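Local coordinates for BpsB (PgaB), Poly-beta-1,6-N-acetyl-D-glucosamine N-deacetylase (Bordetella bronchiseptica RB50, PDB 5BU6), which removes acetyl groups from the N-acetylglucosamine units of poly-beta-1,6-N-acetyl-D-glucosamine as a family 4 carbohydrate esterase and is required for biofilm formation, at residues A[7-12]-A[249-254]; A[16-21]-A[78-83]; A[111-116]-A[135-140]; A[161-166]-A[177-182]; A[238-243]-A[256-261]. The protein carries 5 engineered substitutions. All blocks are in the same frame, centred on the assembly; numbering follows the deposited sequence.

Contact 1 (A[7-12]-A[249-254]); sequences PDDGLT and NTPDVA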
# COMPACT_ATOMS: atom_id res chain seq x y z
N PRO A 7 24.12 3.79 5.17
CA PRO A 7 25.19 4.30 4.29
C PRO A 7 24.65 5.33 3.30
O PRO A 7 23.58 5.11 2.73
CB PRO A 7 25.68 3.04 3.57
CG PRO A 7 24.48 2.14 3.56
CD PRO A 7 23.76 2.40 4.85
N ASP A 8 25.37 6.43 3.10
CA ASP A 8 24.89 7.47 2.18
C ASP A 8 25.54 7.31 0.82
O ASP A 8 26.60 7.86 0.55
CB ASP A 8 25.15 8.86 2.74
CG ASP A 8 24.29 9.92 2.07
OD1 ASP A 8 23.09 10.01 2.42
OD2 ASP A 8 24.82 10.64 1.19
N ASP A 9 24.86 6.58 -0.05
CA ASP A 9 25.45 6.03 -1.26
C ASP A 9 24.63 6.36 -2.50
O ASP A 9 24.86 5.81 -3.57
CB ASP A 9 25.57 4.51 -1.12
CG ASP A 9 24.27 3.87 -0.64
OD1 ASP A 9 23.21 4.56 -0.67
OD2 ASP A 9 24.29 2.69 -0.23
N GLY A 10 23.64 7.24 -2.34
CA GLY A 10 22.74 7.59 -3.42
C GLY A 10 21.82 6.47 -3.87
O GLY A 10 21.14 6.60 -4.89
N LEU A 11 21.79 5.37 -3.12
CA LEU A 11 20.98 4.19 -3.45
C LEU A 11 20.09 3.66 -2.32
O LEU A 11 19.00 3.17 -2.57
CB LEU A 11 21.87 3.05 -3.90
CG LEU A 11 22.66 3.29 -5.19
CD1 LEU A 11 23.74 2.25 -5.34
CD2 LEU A 11 21.72 3.28 -6.38
N THR A 12 20.60 3.71 -1.09
CA THR A 12 19.89 3.12 0.04
C THR A 12 18.80 4.07 0.50
O THR A 12 19.04 5.25 0.68
CB THR A 12 20.86 2.79 1.19
OG1 THR A 12 21.78 1.79 0.74
CG2 THR A 12 20.13 2.25 2.41
N ASN A 249 16.49 -0.23 2.69
CA ASN A 249 16.51 -0.83 1.37
C ASN A 249 17.86 -0.58 0.74
O ASN A 249 18.05 0.40 0.02
CB ASN A 249 15.42 -0.27 0.49
CG ASN A 249 14.06 -0.62 1.01
OD1 ASN A 249 13.60 -1.76 0.85
ND2 ASN A 249 13.42 0.32 1.67
N THR A 250 18.78 -1.48 1.03
CA THR A 250 20.13 -1.40 0.52
C THR A 250 20.12 -1.91 -0.93
O THR A 250 19.12 -2.46 -1.37
CB THR A 250 21.10 -2.20 1.41
OG1 THR A 250 20.64 -3.55 1.52
CG2 THR A 250 21.17 -1.58 2.81
N PRO A 251 21.21 -1.70 -1.68
CA PRO A 251 21.21 -2.09 -3.10
C PRO A 251 20.93 -3.58 -3.37
O PRO A 251 20.49 -3.89 -4.46
CB PRO A 251 22.63 -1.73 -3.56
CG PRO A 251 23.01 -0.60 -2.70
CD PRO A 251 22.41 -0.89 -1.35
N ASP A 252 21.20 -4.46 -2.41
CA ASP A 252 20.95 -5.89 -2.61
C ASP A 252 19.47 -6.28 -2.43
O ASP A 252 19.09 -7.40 -2.75
CB ASP A 252 21.82 -6.72 -1.67
CG ASP A 252 21.55 -6.42 -0.21
OD1 ASP A 252 21.37 -5.23 0.12
OD2 ASP A 252 21.52 -7.37 0.60
N VAL A 253 18.65 -5.37 -1.91
CA VAL A 253 17.22 -5.62 -1.79
C VAL A 253 16.52 -5.41 -3.12
O VAL A 253 16.56 -4.31 -3.67
CB VAL A 253 16.54 -4.69 -0.74
CG1 VAL A 253 15.04 -5.02 -0.62
CG2 VAL A 253 17.24 -4.81 0.61
N ALA A 254 15.88 -6.45 -3.65
CA ALA A 254 15.12 -6.32 -4.90
C ALA A 254 13.94 -5.38 -4.73
O ALA A 254 13.36 -5.33 -3.64
CB ALA A 254 14.62 -7.69 -5.39
O HOH W 1 18.86 0.58 -2.66
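Thr12 and Thr250 lie side by side with their side chains pointing the same way, and their CG2 methyls meet at 4.0 Å. OG1 of Thr12 stands beside the backbone N and anti to the carbonyl carbon (chi1 -64°), and from there it approaches Pro251 CD to 3.5 Å. Leu11 meets the same ring from another direction: it crosses Pro251 at about a right angle, and its CD1 touches Pro251 CG at 4.0 Å. The two loops share no direct hydrogen bond. Instead, the CA-H of Thr12 is directed at Asn249 O, 3.3 Å from CA, and one water donates to both Leu11 O and Asn249 O, bridging two carbonyls that could not bond each other.

What fixes the first loop is Asp9. Its OD1 accepts from Thr12 N at 2.8 Å through the syn lone pair and from Leu11 N from above the carboxylate plane. The syn lone pair of Asp9 OD2 takes the Thr12 hydroxyl, also at 2.8 Å, so that both carboxylate oxygens hold Thr12, one by its N-H and one by its hydroxyl. Asn249 OD1 accepts from Arg259 N, which ties the second loop to the chain leading into strand 261-266. The arrangement is an Asx turn, continued as an Asx motif, packed against a type I beta turn that begins at Thr250; together they join the N-terminal loop to one near the C-terminus.

Contact 2 (A[16-21]-A[78-83]); sequences LSMHDV and ILLTFD. Engineered in segment 16-21: Ser17 (natural residue Cys).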
# COMPACT_ATOMS: atom_id res chain seq x y z
N LEU A 16 8.35 4.85 4.64
CA LEU A 16 7.56 5.13 5.82
C LEU A 16 6.09 5.04 5.43
O LEU A 16 5.61 5.84 4.64
CB LEU A 16 7.93 6.51 6.38
CG LEU A 16 7.49 6.93 7.78
CD1 LEU A 16 8.08 6.01 8.84
CD2 LEU A 16 7.87 8.39 8.02
N SER A 17 5.40 4.04 5.95
CA SER A 17 4.00 3.85 5.62
C SER A 17 3.14 4.50 6.73
O SER A 17 3.32 4.21 7.90
CB SER A 17 3.71 2.35 5.48
OG SER A 17 2.35 2.09 5.20
N MET A 18 2.25 5.41 6.35
CA MET A 18 1.54 6.23 7.32
C MET A 18 0.09 5.79 7.44
O MET A 18 -0.60 5.64 6.44
CB MET A 18 1.58 7.70 6.92
CG MET A 18 2.37 8.57 7.85
SD MET A 18 4.12 8.40 7.52
CE MET A 18 4.18 8.85 5.79
N HIS A 19 -0.37 5.61 8.67
CA HIS A 19 -1.72 5.10 8.91
C HIS A 19 -2.44 6.08 9.85
O HIS A 19 -1.92 6.43 10.90
CB HIS A 19 -1.62 3.69 9.52
CG HIS A 19 -2.94 3.04 9.81
ND1 HIS A 19 -3.73 2.47 8.84
CD2 HIS A 19 -3.59 2.84 10.99
CE1 HIS A 19 -4.82 1.96 9.39
NE2 HIS A 19 -4.76 2.17 10.69
N ASP A 20 -3.61 6.54 9.44
CA ASP A 20 -4.42 7.42 10.28
C ASP A 20 -5.07 6.57 11.37
O ASP A 20 -5.79 5.62 11.08
CB ASP A 20 -5.48 8.14 9.44
CG ASP A 20 -6.23 9.22 10.21
OD1 ASP A 20 -6.39 9.12 11.45
OD2 ASP A 20 -6.69 10.18 9.55
N VAL A 21 -4.79 6.91 12.62
CA VAL A 21 -5.26 6.10 13.75
C VAL A 21 -6.80 6.04 13.81
O VAL A 21 -7.37 5.07 14.31
CB VAL A 21 -4.69 6.65 15.08
CG1 VAL A 21 -5.32 8.00 15.44
CG2 VAL A 21 -4.85 5.64 16.21
N ILE A 78 13.81 9.22 1.73
CA ILE A 78 12.70 8.48 2.29
C ILE A 78 11.50 8.50 1.35
O ILE A 78 11.23 9.51 0.71
CB ILE A 78 12.32 9.03 3.70
CG1 ILE A 78 11.26 8.16 4.36
CG2 ILE A 78 11.88 10.48 3.64
CD1 ILE A 78 11.27 8.25 5.87
N LEU A 79 10.80 7.37 1.25
CA LEU A 79 9.58 7.24 0.47
C LEU A 79 8.39 7.25 1.44
O LEU A 79 8.34 6.44 2.36
CB LEU A 79 9.58 5.95 -0.35
CG LEU A 79 8.39 5.71 -1.29
CD1 LEU A 79 8.43 6.72 -2.42
CD2 LEU A 79 8.45 4.29 -1.84
N LEU A 80 7.46 8.18 1.23
CA LEU A 80 6.26 8.25 2.07
C LEU A 80 5.12 7.55 1.33
O LEU A 80 4.92 7.79 0.12
CB LEU A 80 5.87 9.71 2.34
CG LEU A 80 6.93 10.66 2.88
CD1 LEU A 80 6.34 12.08 2.97
CD2 LEU A 80 7.42 10.17 4.25
N THR A 81 4.39 6.68 2.04
CA THR A 81 3.28 5.98 1.43
C THR A 81 2.03 6.08 2.31
O THR A 81 2.13 6.10 3.55
CB THR A 81 3.61 4.49 1.16
OG1 THR A 81 3.65 3.77 2.40
CG2 THR A 81 4.98 4.35 0.46
N PHE A 82 0.88 6.21 1.65
CA PHE A 82 -0.43 6.37 2.28
C PHE A 82 -1.40 5.38 1.62
O PHE A 82 -1.82 5.59 0.49
CB PHE A 82 -0.94 7.80 2.12
CG PHE A 82 -0.05 8.83 2.75
CD1 PHE A 82 1.03 9.36 2.05
CD2 PHE A 82 -0.27 9.24 4.06
CE1 PHE A 82 1.87 10.30 2.63
CE2 PHE A 82 0.56 10.18 4.66
CZ PHE A 82 1.64 10.71 3.94
N ASP A 83 -1.76 4.29 2.31
CA ASP A 83 -2.62 3.28 1.67
C ASP A 83 -4.06 3.35 2.17
O ASP A 83 -4.33 3.97 3.19
CB ASP A 83 -2.07 1.87 1.90
CG ASP A 83 -0.62 1.85 2.35
OD1 ASP A 83 0.24 2.45 1.66
OD2 ASP A 83 -0.34 1.22 3.40
O HOH W 2 -2.89 5.95 5.04
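Three backbone hydrogen bonds join strand 16-20 to strand 78-83 in parallel register. Leu16 N gives to Leu79 O at 2.8 Å, nearly along the C=O axis; Leu16 O receives Thr81 N in its carbonyl plane; Met18 N returns to Thr81 O at 2.9 Å. Beyond Met18 the strands part, and a water donating to Met18 O and Asp83 O spans the gap.

Side chains follow the alternation. On one face Leu16, Met18, Leu80 and Phe82 build an apolar layer. Leu16 stands beside Leu80, while its CB meets Ile78 CD1 at 3.8 Å. Met18 lies alongside Phe82 with its CB against CE2 of the ring, 3.5 Å away. Bends at chi2 (79°) and chi3 (57°) fold the thioether back, so that Met18 CE reaches Phe82 CZ at 3.7 Å and Leu80 CD2 at 3.8 Å. On the other face are the engineered Ser17 and Thr81, whose OG1 sits 3.2 Å from Ser17 CA.

Further out, strand 261-266 bonds the second edge of 16-20, strand 104-108 flanks 78-83, and Val93 of helix 88-100 packs on Phe82. Asp83 OD2 has a long, weak ion pair with Arg260, and the Asp83 side chain lies about 4 Å from a bound nickel ion, next to the metal ligand Asp84. The Thr81-Phe82-Asp83-Asp84 sequence matches the TFDD motif of family 4 esterases, whose first aspartate serves as the base in relatives. Positive charge from the metal and arginine would be expected to favour an ionised Asp83.

Contact 3 (A[111-116]-A[135-140]); sequences SWTDAP and MTWAQL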
# COMPACT_ATOMS: atom_id res chain seq x y z
N SER A 111 -11.57 -2.42 -5.00
CA SER A 111 -12.95 -2.84 -4.77
C SER A 111 -13.67 -1.89 -3.79
O SER A 111 -14.89 -1.88 -3.72
CB SER A 111 -13.03 -4.29 -4.26
OG SER A 111 -12.60 -4.38 -2.92
N TRP A 112 -12.89 -1.09 -3.06
CA TRP A 112 -13.43 -0.09 -2.14
C TRP A 112 -13.72 1.21 -2.88
O TRP A 112 -14.82 1.73 -2.84
CB TRP A 112 -12.44 0.17 -1.00
CG TRP A 112 -12.21 -0.99 -0.09
CD1 TRP A 112 -12.83 -2.19 -0.13
CD2 TRP A 112 -11.27 -1.06 1.00
NE1 TRP A 112 -12.35 -3.01 0.86
CE2 TRP A 112 -11.40 -2.33 1.58
CE3 TRP A 112 -10.35 -0.17 1.53
CZ2 TRP A 112 -10.63 -2.75 2.67
CZ3 TRP A 112 -9.58 -0.58 2.64
CH2 TRP A 112 -9.74 -1.86 3.18
N THR A 113 -12.69 1.74 -3.53
CA THR A 113 -12.80 2.93 -4.36
C THR A 113 -13.84 2.74 -5.46
O THR A 113 -14.61 3.65 -5.76
CB THR A 113 -11.41 3.26 -4.97
OG1 THR A 113 -10.48 3.45 -3.90
CG2 THR A 113 -11.46 4.55 -5.86
N ASP A 114 -13.88 1.56 -6.05
CA ASP A 114 -14.80 1.31 -7.15
C ASP A 114 -16.09 0.59 -6.74
O ASP A 114 -16.73 -0.03 -7.56
CB ASP A 114 -14.12 0.47 -8.24
CG ASP A 114 -14.79 0.61 -9.57
OD1 ASP A 114 -14.94 1.77 -10.01
OD2 ASP A 114 -15.19 -0.43 -10.13
N ALA A 115 -16.45 0.64 -5.46
CA ALA A 115 -17.67 -0.03 -5.05
C ALA A 115 -18.89 0.56 -5.75
O ALA A 115 -18.92 1.76 -6.05
CB ALA A 115 -17.84 0.04 -3.51
N PRO A 116 -19.89 -0.27 -6.02
CA PRO A 116 -21.14 0.17 -6.66
C PRO A 116 -21.75 1.37 -5.93
O PRO A 116 -21.70 1.41 -4.70
CB PRO A 116 -22.05 -1.05 -6.54
CG PRO A 116 -21.13 -2.21 -6.42
CD PRO A 116 -19.92 -1.71 -5.69
N MET A 135 -11.93 8.31 -0.94
CA MET A 135 -11.64 9.21 -2.05
C MET A 135 -12.33 8.77 -3.32
O MET A 135 -12.44 7.57 -3.61
CB MET A 135 -10.14 9.27 -2.33
CG MET A 135 -9.36 10.16 -1.47
SD MET A 135 -7.64 10.15 -2.07
CE MET A 135 -7.18 8.46 -1.76
N THR A 136 -12.77 9.75 -4.11
CA THR A 136 -13.35 9.43 -5.40
C THR A 136 -12.27 9.23 -6.45
O THR A 136 -11.11 9.57 -6.24
CB THR A 136 -14.33 10.51 -5.86
OG1 THR A 136 -13.62 11.72 -6.14
CG2 THR A 136 -15.38 10.75 -4.77
N TRP A 137 -12.65 8.63 -7.57
CA TRP A 137 -11.72 8.44 -8.67
C TRP A 137 -11.22 9.79 -9.17
O TRP A 137 -10.06 9.92 -9.53
CB TRP A 137 -12.36 7.66 -9.80
CG TRP A 137 -12.40 6.16 -9.64
CD1 TRP A 137 -13.52 5.36 -9.64
CD2 TRP A 137 -11.29 5.27 -9.46
NE1 TRP A 137 -13.16 4.04 -9.49
CE2 TRP A 137 -11.80 3.96 -9.39
CE3 TRP A 137 -9.90 5.47 -9.38
CZ2 TRP A 137 -10.97 2.84 -9.23
CZ3 TRP A 137 -9.08 4.35 -9.22
CH2 TRP A 137 -9.62 3.06 -9.15
N ALA A 138 -12.12 10.77 -9.22
CA ALA A 138 -11.76 12.11 -9.68
C ALA A 138 -10.69 12.72 -8.79
O ALA A 138 -9.73 13.34 -9.27
CB ALA A 138 -12.97 13.00 -9.72
N GLN A 139 -10.86 12.53 -7.48
CA GLN A 139 -9.85 12.99 -6.52
C GLN A 139 -8.50 12.28 -6.72
O GLN A 139 -7.45 12.93 -6.71
CB GLN A 139 -10.37 12.80 -5.08
CG GLN A 139 -11.42 13.84 -4.70
CD GLN A 139 -12.21 13.47 -3.46
OE1 GLN A 139 -12.10 12.36 -2.94
NE2 GLN A 139 -13.04 14.39 -3.00
N LEU A 140 -8.51 10.97 -6.91
CA LEU A 140 -7.26 10.25 -7.18
C LEU A 140 -6.58 10.71 -8.45
O LEU A 140 -5.34 10.85 -8.49
CB LEU A 140 -7.51 8.74 -7.27
CG LEU A 140 -7.74 8.06 -5.93
CD1 LEU A 140 -8.41 6.73 -6.15
CD2 LEU A 140 -6.41 7.86 -5.19
O HOH W 3 -10.45 5.69 -2.71
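The end of helix 110-113 lies near the start of helix 137-145, with Asp114 leaving helical geometry and Thr136 at the N-cap, and the closest CA pair, Thr113 and Thr136, is 6.6 Å apart. Trp137, in the first turn of the second helix, presents two different surfaces. Over the centre of one indole face sits the methyl of Thr113: CG2 is 3.6 Å from the centroid of the six-membered ring and 12° off its normal, a CH-pi contact. CG2 reaches this place because it stands anti to the Thr113 backbone N, and it also touches Leu140 CD1 at 3.8 Å.

At the edge of the indole, Asp114 takes the ring N-H. Trp137 NE1 donates to Asp114 OD1 at 2.9 Å with an angle of 161°, close to the ring plane, using the anti lone pair of the carboxylate; the carboxylate itself is turned 58° from the ring. A water links the other branch of Thr113 to Met135 O, just ahead of the helix, accepting from OG1 at 2.5 Å. The helix start is secured by a capping box: Gln139 N gives to Thr136 OG1, and Thr136 N gives to Gln139 OE1 at 2.9 Å.

His210 of helix 189-211 stacks on Trp137, and Leu206 of that helix touches Asp114. A thiocyanate ion, probably from the crystallisation liquor, lies about 3 Å from the Asp114 side chain, and a nickel ion, not the one held by Asp84, about 4 Å. With the syn side of OD1 not used by the indole, the tryptophan bond probably contributes to setting the carboxylate's rotation and would be expected to stabilise its negative charge.

Contact 4 (A[161-166]-A[177-182]); sequences GVLANP and RQYLPA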
# COMPACT_ATOMS: atom_id res chain seq x y z
N GLY A 161 -9.59 -10.80 5.40
CA GLY A 161 -9.28 -12.15 5.81
C GLY A 161 -10.16 -13.14 5.08
O GLY A 161 -11.29 -12.82 4.72
N VAL A 162 -9.62 -14.34 4.85
CA VAL A 162 -10.38 -15.44 4.28
C VAL A 162 -10.21 -16.67 5.15
O VAL A 162 -9.35 -16.70 6.02
CB VAL A 162 -9.92 -15.80 2.86
CG1 VAL A 162 -10.00 -14.60 1.96
CG2 VAL A 162 -8.50 -16.38 2.88
N LEU A 163 -11.03 -17.68 4.91
CA LEU A 163 -10.97 -18.89 5.73
C LEU A 163 -9.71 -19.70 5.45
O LEU A 163 -9.47 -20.14 4.33
CB LEU A 163 -12.22 -19.74 5.52
CG LEU A 163 -12.86 -20.12 6.86
CD1 LEU A 163 -13.03 -18.86 7.71
CD2 LEU A 163 -14.19 -20.83 6.66
N ALA A 164 -8.92 -19.89 6.50
CA ALA A 164 -7.72 -20.71 6.44
C ALA A 164 -7.97 -22.19 6.75
O ALA A 164 -7.24 -23.06 6.29
CB ALA A 164 -6.69 -20.17 7.39
N ASN A 165 -9.00 -22.46 7.55
CA ASN A 165 -9.33 -23.83 7.95
C ASN A 165 -10.85 -24.00 8.17
O ASN A 165 -11.58 -23.01 8.24
CB ASN A 165 -8.55 -24.21 9.22
CG ASN A 165 -8.82 -23.28 10.39
OD1 ASN A 165 -9.85 -22.60 10.45
ND2 ASN A 165 -7.89 -23.24 11.34
N PRO A 166 -11.33 -25.26 8.25
CA PRO A 166 -12.77 -25.48 8.40
C PRO A 166 -13.43 -24.76 9.58
O PRO A 166 -14.58 -24.34 9.43
CB PRO A 166 -12.87 -26.99 8.58
CG PRO A 166 -11.73 -27.52 7.79
CD PRO A 166 -10.62 -26.51 7.95
N ARG A 177 -3.90 -20.34 0.75
CA ARG A 177 -4.82 -21.12 -0.06
C ARG A 177 -6.10 -21.27 0.75
O ARG A 177 -6.12 -21.93 1.80
CB ARG A 177 -4.22 -22.47 -0.44
CG ARG A 177 -3.29 -22.39 -1.65
CD ARG A 177 -2.54 -23.70 -1.90
NE ARG A 177 -1.58 -24.00 -0.84
CZ ARG A 177 -0.41 -23.38 -0.68
NH1 ARG A 177 -0.05 -22.41 -1.51
NH2 ARG A 177 0.40 -23.73 0.32
N GLN A 178 -7.17 -20.64 0.28
CA GLN A 178 -8.38 -20.54 1.09
C GLN A 178 -9.23 -21.81 1.06
O GLN A 178 -9.29 -22.54 0.06
CB GLN A 178 -9.22 -19.34 0.65
CG GLN A 178 -9.96 -19.53 -0.66
CD GLN A 178 -10.86 -18.36 -0.99
OE1 GLN A 178 -11.26 -17.59 -0.11
NE2 GLN A 178 -11.20 -18.21 -2.27
N TYR A 179 -9.90 -22.07 2.18
CA TYR A 179 -10.77 -23.22 2.32
C TYR A 179 -12.16 -22.92 1.73
O TYR A 179 -12.77 -21.90 2.06
CB TYR A 179 -10.86 -23.62 3.79
CG TYR A 179 -11.77 -24.78 4.06
CD1 TYR A 179 -11.40 -26.07 3.74
CD2 TYR A 179 -13.02 -24.58 4.65
CE1 TYR A 179 -12.24 -27.14 3.99
CE2 TYR A 179 -13.86 -25.63 4.91
CZ TYR A 179 -13.48 -26.91 4.58
OH TYR A 179 -14.32 -27.96 4.83
N LEU A 180 -12.64 -23.79 0.85
CA LEU A 180 -13.91 -23.58 0.16
C LEU A 180 -15.03 -24.47 0.69
O LEU A 180 -15.06 -25.67 0.39
CB LEU A 180 -13.75 -23.81 -1.34
CG LEU A 180 -12.62 -23.00 -1.97
CD1 LEU A 180 -12.50 -23.33 -3.45
CD2 LEU A 180 -12.86 -21.52 -1.75
N PRO A 181 -15.95 -23.89 1.47
CA PRO A 181 -17.08 -24.60 2.07
C PRO A 181 -17.99 -25.26 1.02
O PRO A 181 -18.54 -26.33 1.28
CB PRO A 181 -17.83 -23.50 2.82
CG PRO A 181 -16.80 -22.45 3.08
CD PRO A 181 -15.92 -22.47 1.87
N ALA A 182 -18.14 -24.61 -0.13
CA ALA A 182 -19.00 -25.13 -1.20
C ALA A 182 -18.36 -26.33 -1.89
O ALA A 182 -19.05 -27.29 -2.26
CB ALA A 182 -19.29 -24.03 -2.21
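Leu163 O is the best-held polar atom, gripped from the other segment by two donors of unequal strength. Tyr179 N gives it a nearly straight hydrogen bond of 2.9 Å (174°), entering somewhat above the carbonyl plane. The CA-H of Gln178 adds a weaker contact, with CA 3.4 Å from Leu163 O.

The Tyr179 ring lies with one face against Pro166. With its CG anti to the backbone N (chi1 178°), the tyrosine extends toward the loop after strand 161-163, where Pro166 crosses it at about a right angle. Pro166 CG lies over that face in a CH-pi contact, 4.0 Å from the centroid and displaced toward the rim, closest to Tyr179 CZ at 3.7 Å. Leu163 CD2 comes up at the ring edge instead. Nearer the start of the segment, Val162 crosses the Gln178 chain, CG2 touching Gln178 CB at 3.8 Å.

This is a surface contact between two small hairpins: strand 161-163 pairs antiparallel with 170-172, and strand 179-180 with 185-186. From the second hairpin Tyr186 meets Tyr179 edge-to-face, and Glu187 weakly holds Gln178 NE2, while Arg195 of helix 189-211 is touched by Gln178.

Contact 5 (A[238-243]-A[256-261]); sequences LNIGLT and TQIRRS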
# COMPACT_ATOMS: atom_id res chain seq x y z
N LEU A 238 3.62 -5.90 -12.39
CA LEU A 238 3.82 -5.16 -11.15
C LEU A 238 5.12 -5.60 -10.50
O LEU A 238 5.09 -6.36 -9.53
CB LEU A 238 2.64 -5.35 -10.21
CG LEU A 238 1.29 -4.91 -10.77
CD1 LEU A 238 0.21 -5.10 -9.72
CD2 LEU A 238 1.35 -3.46 -11.24
N ASN A 239 6.25 -5.13 -11.03
CA ASN A 239 7.57 -5.58 -10.58
C ASN A 239 8.13 -4.80 -9.39
O ASN A 239 9.29 -4.97 -9.03
CB ASN A 239 8.56 -5.50 -11.73
CG ASN A 239 8.17 -6.39 -12.89
OD1 ASN A 239 7.95 -5.93 -14.01
ND2 ASN A 239 8.05 -7.68 -12.62
N ILE A 240 7.32 -3.93 -8.81
CA ILE A 240 7.71 -3.22 -7.61
C ILE A 240 6.74 -3.63 -6.52
O ILE A 240 5.54 -3.50 -6.70
CB ILE A 240 7.69 -1.68 -7.80
CG1 ILE A 240 8.75 -1.26 -8.82
CG2 ILE A 240 7.88 -0.97 -6.45
CD1 ILE A 240 8.72 0.22 -9.12
N GLY A 241 7.25 -4.17 -5.42
CA GLY A 241 6.36 -4.63 -4.37
C GLY A 241 6.80 -4.11 -3.01
O GLY A 241 7.99 -4.05 -2.71
N LEU A 242 5.83 -3.74 -2.19
CA LEU A 242 6.13 -3.21 -0.87
C LEU A 242 5.59 -4.11 0.22
O LEU A 242 4.39 -4.43 0.25
CB LEU A 242 5.55 -1.81 -0.72
CG LEU A 242 6.34 -0.72 -1.47
CD1 LEU A 242 6.07 -0.70 -2.97
CD2 LEU A 242 6.05 0.64 -0.86
N THR A 243 6.49 -4.48 1.13
CA THR A 243 6.24 -5.47 2.18
C THR A 243 6.11 -4.75 3.52
O THR A 243 6.15 -3.53 3.57
CB THR A 243 7.37 -6.48 2.25
OG1 THR A 243 8.50 -5.88 2.90
CG2 THR A 243 7.77 -6.90 0.86
N THR A 256 11.14 -5.80 -5.69
CA THR A 256 9.95 -6.62 -5.45
C THR A 256 9.74 -6.86 -3.96
O THR A 256 8.67 -7.32 -3.55
CB THR A 256 10.06 -7.98 -6.13
OG1 THR A 256 11.26 -8.62 -5.67
CG2 THR A 256 10.11 -7.83 -7.66
N GLN A 257 10.76 -6.58 -3.15
CA GLN A 257 10.74 -6.88 -1.72
C GLN A 257 11.05 -5.66 -0.86
O GLN A 257 11.74 -5.77 0.16
CB GLN A 257 11.76 -7.99 -1.39
CG GLN A 257 11.68 -9.22 -2.26
CD GLN A 257 10.43 -10.01 -2.02
OE1 GLN A 257 9.92 -10.08 -0.90
NE2 GLN A 257 9.89 -10.61 -3.09
N ILE A 258 10.53 -4.51 -1.25
CA ILE A 258 10.82 -3.26 -0.56
C ILE A 258 10.36 -3.28 0.91
O ILE A 258 9.24 -3.67 1.23
CB ILE A 258 10.18 -2.08 -1.32
CG1 ILE A 258 10.87 -1.89 -2.68
CG2 ILE A 258 10.28 -0.78 -0.53
CD1 ILE A 258 10.23 -0.77 -3.50
N ARG A 259 11.27 -2.87 1.79
CA ARG A 259 11.05 -2.82 3.23
C ARG A 259 10.42 -1.50 3.65
O ARG A 259 10.76 -0.45 3.12
CB ARG A 259 12.39 -2.99 3.96
CG ARG A 259 13.02 -4.33 3.66
CD ARG A 259 14.49 -4.35 3.99
NE ARG A 259 15.02 -5.69 3.81
CZ ARG A 259 16.31 -6.01 3.91
NH1 ARG A 259 17.21 -5.06 4.17
NH2 ARG A 259 16.69 -7.26 3.74
N ARG A 260 9.52 -1.53 4.63
CA ARG A 260 9.02 -0.27 5.16
C ARG A 260 8.66 -0.35 6.63
O ARG A 260 8.46 -1.44 7.18
CB ARG A 260 7.81 0.21 4.37
CG ARG A 260 6.58 -0.59 4.57
CD ARG A 260 5.73 -0.58 3.27
NE ARG A 260 4.56 -1.42 3.47
CZ ARG A 260 3.31 -0.98 3.47
NH1 ARG A 260 3.04 0.29 3.21
NH2 ARG A 260 2.32 -1.83 3.70
N SER A 261 8.62 0.82 7.25
CA SER A 261 8.25 0.95 8.65
C SER A 261 6.86 1.53 8.68
O SER A 261 6.48 2.27 7.78
CB SER A 261 9.24 1.84 9.40
OG SER A 261 10.50 1.21 9.48
O HOH W 4 2.98 -4.58 2.43
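A single beta bridge, Leu242 with Ile258, ties strand 240-242, which pairs with 217-219, to the loop leading into strand 261-266 of the central parallel sheet, in what is probably the barrel-like (beta/alpha) NodB-homology fold of family 4 carbohydrate esterases. The two stretches run 30° apart.

Backbone hydrogen bonds make the bridge. Ile258 N gives to Gly241 O at 3.0 Å and Thr243 N to Ile258 O at 2.9 Å, both nearly along the C=O axis. Ile258 O is gripped a second time by Thr243 OG1, again at 2.9 Å but from above the carbonyl plane; that hydroxyl sits between the backbone N and the carbonyl carbon, and it also receives Gln245 N. At Gly241, where a CB would fall against Thr256 O, Thr256 approaches to a CA-CA distance of 4.2 Å.

Apolar contacts lie to one side. Leu242 and Ile258 run alongside each other, Leu242 CG to Ile258 CG2 4.1 Å, and Ile258 CD1 reaches past to Ile240 CG2 at 3.8 Å. Val15 of strand 14-20 packs on Ile258, and Met60 and Ile64 of helix 60-67 on Ile240.

Two polar side chains work at separate places. Gln257 is held by Asp230 and His225, outside the bridge. Arg260 has a thiocyanate ion about 3 Å from its side chain, consistent with a position at the edge of the active site. A bend at chi2 (-149°) brings Arg260 NE to Thr243 O: the bond is short at 2.6 Å, bent to 136°, with the oxygen in the guanidinium plane.

In the fold
Contacts 2, 3 and 5 are buried, contact 1 is partly so, and contact 4 lies at the surface. Strand 14-20 of contact 2 pairs with strand 261-266, into which contact 5 leads, and the two contacts touch: Ser17 N probably bonds Ser261 O. Contact 1 meets contact 5 through Asn249 and Arg259, whereas contact 4 touches none of the others. The chemistry changes with place. Contacts 2 and 5 share backbone bonds and aliphatic packing, to which contact 2 adds an aromatic ring and contact 5 side-chain bonds to carbonyls; contact 3 relies on an indole and a carboxylate, contact 1 on a turn and a water. Asp83 and Arg260 lie near the active-site nickel, Asp114 near another ion.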